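Local coordinates for D-3-phosphoglycerate dehydrogenase-related protein (Vibrio cholerae, PDB 4S1V) that probably acts as an NAD-dependent dehydrogenase of the D-isomer-specific 2-hydroxyacid family, interconverting 3-phosphoglycerate and 3-phosphohydroxypyruvate, at residues I4-D9 with A50-R55. Sequence-based numbering, arbitrary orientation.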
loop_
_atom_site.group_PDB
_atom_site.type_symbol
_atom_site.label_atom_id
_atom_site.label_comp_id
_atom_site.label_asym_id
_atom_site.label_seq_id
_atom_site.Cartn_x
_atom_site.Cartn_y
_atom_site.Cartn_z
ATOM N N ILE C 4 9.505 -16.364 -44.651
ATOM C CA ILE C 4 9.070 -16.975 -43.392
ATOM C C ILE C 4 8.675 -15.925 -42.361
ATOM O O ILE C 4 9.434 -14.998 -42.095
ATOM C CB ILE C 4 10.191 -17.866 -42.797
ATOM C CG1 ILE C 4 10.530 -19.019 -43.748
ATOM C CG2 ILE C 4 9.809 -18.409 -41.421
ATOM C CD1 ILE C 4 11.927 -19.566 -43.568
ATOM N N ALA C 5 7.487 -16.083 -41.776
ATOM C CA ALA C 5 7.056 -15.232 -40.670
ATOM C C ALA C 5 6.993 -15.993 -39.341
ATOM O O ALA C 5 6.459 -17.105 -39.270
ATOM C CB ALA C 5 5.713 -14.581 -40.980
ATOM N N ILE C 6 7.552 -15.387 -38.295
ATOM C CA ILE C 6 7.427 -15.914 -36.938
ATOM C C ILE C 6 6.509 -14.983 -36.159
ATOM O O ILE C 6 6.802 -13.792 -36.016
ATOM C CB ILE C 6 8.787 -16.046 -36.217
ATOM C CG1 ILE C 6 9.774 -16.860 -37.059
ATOM C CG2 ILE C 6 8.603 -16.701 -34.850
ATOM C CD1 ILE C 6 11.142 -17.008 -36.425
ATOM N N LEU C 7 5.396 -15.525 -35.671
ATOM C CA LEU C 7 4.402 -14.721 -34.955
ATOM C C LEU C 7 4.637 -14.639 -33.435
ATOM O O LEU C 7 5.267 -15.516 -32.838
ATOM C CB LEU C 7 2.983 -15.232 -35.241
ATOM C CG LEU C 7 2.414 -15.155 -36.662
ATOM C CD1 LEU C 7 1.024 -15.785 -36.708
ATOM C CD2 LEU C 7 2.357 -13.711 -37.159
ATOM N N ASP C 8 4.158 -13.551 -32.840
ATOM C CA ASP C 8 3.994 -13.429 -31.381
ATOM C C ASP C 8 5.253 -13.536 -30.494
ATOM O O ASP C 8 5.156 -13.983 -29.351
ATOM C CB ASP C 8 2.920 -14.411 -30.890
ATOM C CG ASP C 8 1.603 -14.264 -31.633
ATOM O OD1 ASP C 8 1.040 -13.150 -31.659
ATOM O OD2 ASP C 8 1.123 -15.268 -32.185
ATOM N N ASP C 9 6.413 -13.112 -30.997
ATOM C CA ASP C 9 7.635 -13.093 -30.178
ATOM C C ASP C 9 7.731 -11.777 -29.400
ATOM O O ASP C 9 8.485 -10.875 -29.780
ATOM C CB ASP C 9 8.880 -13.334 -31.049
ATOM C CG ASP C 9 10.194 -13.313 -30.256
ATOM O OD1 ASP C 9 10.186 -13.396 -29.011
ATOM O OD2 ASP C 9 11.259 -13.209 -30.892
ATOM N N ALA C 50 5.658 -19.618 -45.388
ATOM C CA ALA C 50 5.653 -20.433 -44.171
ATOM C C ALA C 50 5.426 -19.556 -42.948
ATOM O O ALA C 50 5.960 -18.450 -42.867
ATOM C CB ALA C 50 6.963 -21.205 -44.027
ATOM N N LEU C 51 4.631 -20.057 -42.008
ATOM C CA LEU C 51 4.473 -19.426 -40.701
ATOM C C LEU C 51 5.022 -20.349 -39.633
ATOM O O LEU C 51 4.777 -21.557 -39.668
ATOM C CB LEU C 51 3.006 -19.165 -40.369
ATOM C CG LEU C 51 2.103 -18.317 -41.247
ATOM C CD1 LEU C 51 0.707 -18.377 -40.651
ATOM C CD2 LEU C 51 2.601 -16.877 -41.336
ATOM N N VAL C 52 5.753 -19.767 -38.688
ATOM C CA VAL C 52 6.224 -20.484 -37.518
ATOM C C VAL C 52 5.437 -19.960 -36.330
ATOM O O VAL C 52 5.514 -18.772 -35.997
ATOM C CB VAL C 52 7.738 -20.290 -37.287
ATOM C CG1 VAL C 52 8.147 -20.824 -35.915
ATOM C CG2 VAL C 52 8.534 -20.981 -38.386
ATOM N N LEU C 53 4.663 -20.850 -35.716
ATOM C CA LEU C 53 3.793 -20.488 -34.608
ATOM C C LEU C 53 4.421 -20.801 -33.261
ATOM O O LEU C 53 5.024 -21.865 -33.081
ATOM C CB LEU C 53 2.450 -21.222 -34.714
ATOM C CG LEU C 53 1.640 -21.061 -35.998
ATOM C CD1 LEU C 53 0.306 -21.780 -35.851
ATOM C CD2 LEU C 53 1.438 -19.595 -36.339
ATOM N N ILE C 54 4.250 -19.877 -32.317
ATOM C CA ILE C 54 4.690 -20.084 -30.946
ATOM C C ILE C 54 3.515 -20.595 -30.119
ATOM O O ILE C 54 2.639 -19.829 -29.716
ATOM C CB ILE C 54 5.309 -18.817 -30.324
ATOM C CG1 ILE C 54 6.403 -18.250 -31.246
ATOM C CG2 ILE C 54 5.838 -19.120 -28.919
ATOM C CD1 ILE C 54 7.156 -17.062 -30.681
ATOM N N ARG C 55 3.515 -21.910 -29.883
ATOM C CA ARG C 55 2.429 -22.589 -29.174
ATOM C C ARG C 55 1.059 -22.059 -29.629
ATOM O O ARG C 55 0.789 -22.026 -30.837
ATOM C CB ARG C 55 2.623 -22.512 -27.652
ATOM C CG ARG C 55 3.904 -23.174 -27.158
ATOM C CD ARG C 55 3.997 -24.645 -27.554
ATOM N NE ARG C 55 2.937 -25.447 -26.948
ATOM C CZ ARG C 55 2.016 -26.116 -27.634
ATOM N NH1 ARG C 55 2.028 -26.099 -28.956
ATOM N NH2 ARG C 55 1.083 -26.806 -26.996
HETATM O O HOH W 1 2.323 -18.086 -33.013
#
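Ile4 to Ile6 pair in parallel with Ala50 to Val52 in a five-stranded parallel sheet of strand order 2-1-3-4-5, where 50-53 is the middle strand and 3-6 its neighbour; this flavodoxin-like arrangement is consistent with the substrate-binding domain of D-2-hydroxyacid dehydrogenases. The backbone bonds alternate as parallel strands require: Ala5 N donates to Ala50 O (3.0 Å), Val52 N returns a bond to Ala5 O (2.8 Å), and Leu7 N reaches Val52 O at a longer 3.3 Å. On one face the branched Ile4, Ile6 and Val52, which suit extended backbone, pack together. Val52 CG2 meets Ile4 CG2 at 4.2 Å, while its CB lies 4.0 Å from Ile6 CG1. On the other face the small Ala5 leaves room for the leucine beside it, and its CB touches Leu51 CD2 at 3.9 Å; farther along, Leu7 CD1 and Leu53 CD2 meet as the two side chains run alongside each other.

Beyond the strands the chains separate, and a water takes over the bridging: it accepts from Ile54 N (2.7 Å) and donates to Asp8 OD2, an oxygen also hydrogen-bonded to Thr58 OG1. Asp8 has a left-handed backbone (phi 61°, psi 31°), which turns the chain just after the strand. In Ile54, chi1 sets CG1 beside the backbone N and the extended chi2 (-175°) carries CD1 on towards segment 4-9, into tight van der Waals contact with Leu7 O (3.3 Å) and against Asp9 CB, so that its methyl end packs across the two chains as they part.

Strand 27-30 flanks segment 4-9 and strand 73-76 flanks segment 50-55, while helix 294-312 covers Ile4, Ile6 and Ile54 through Val308, Phe305 and Phe301.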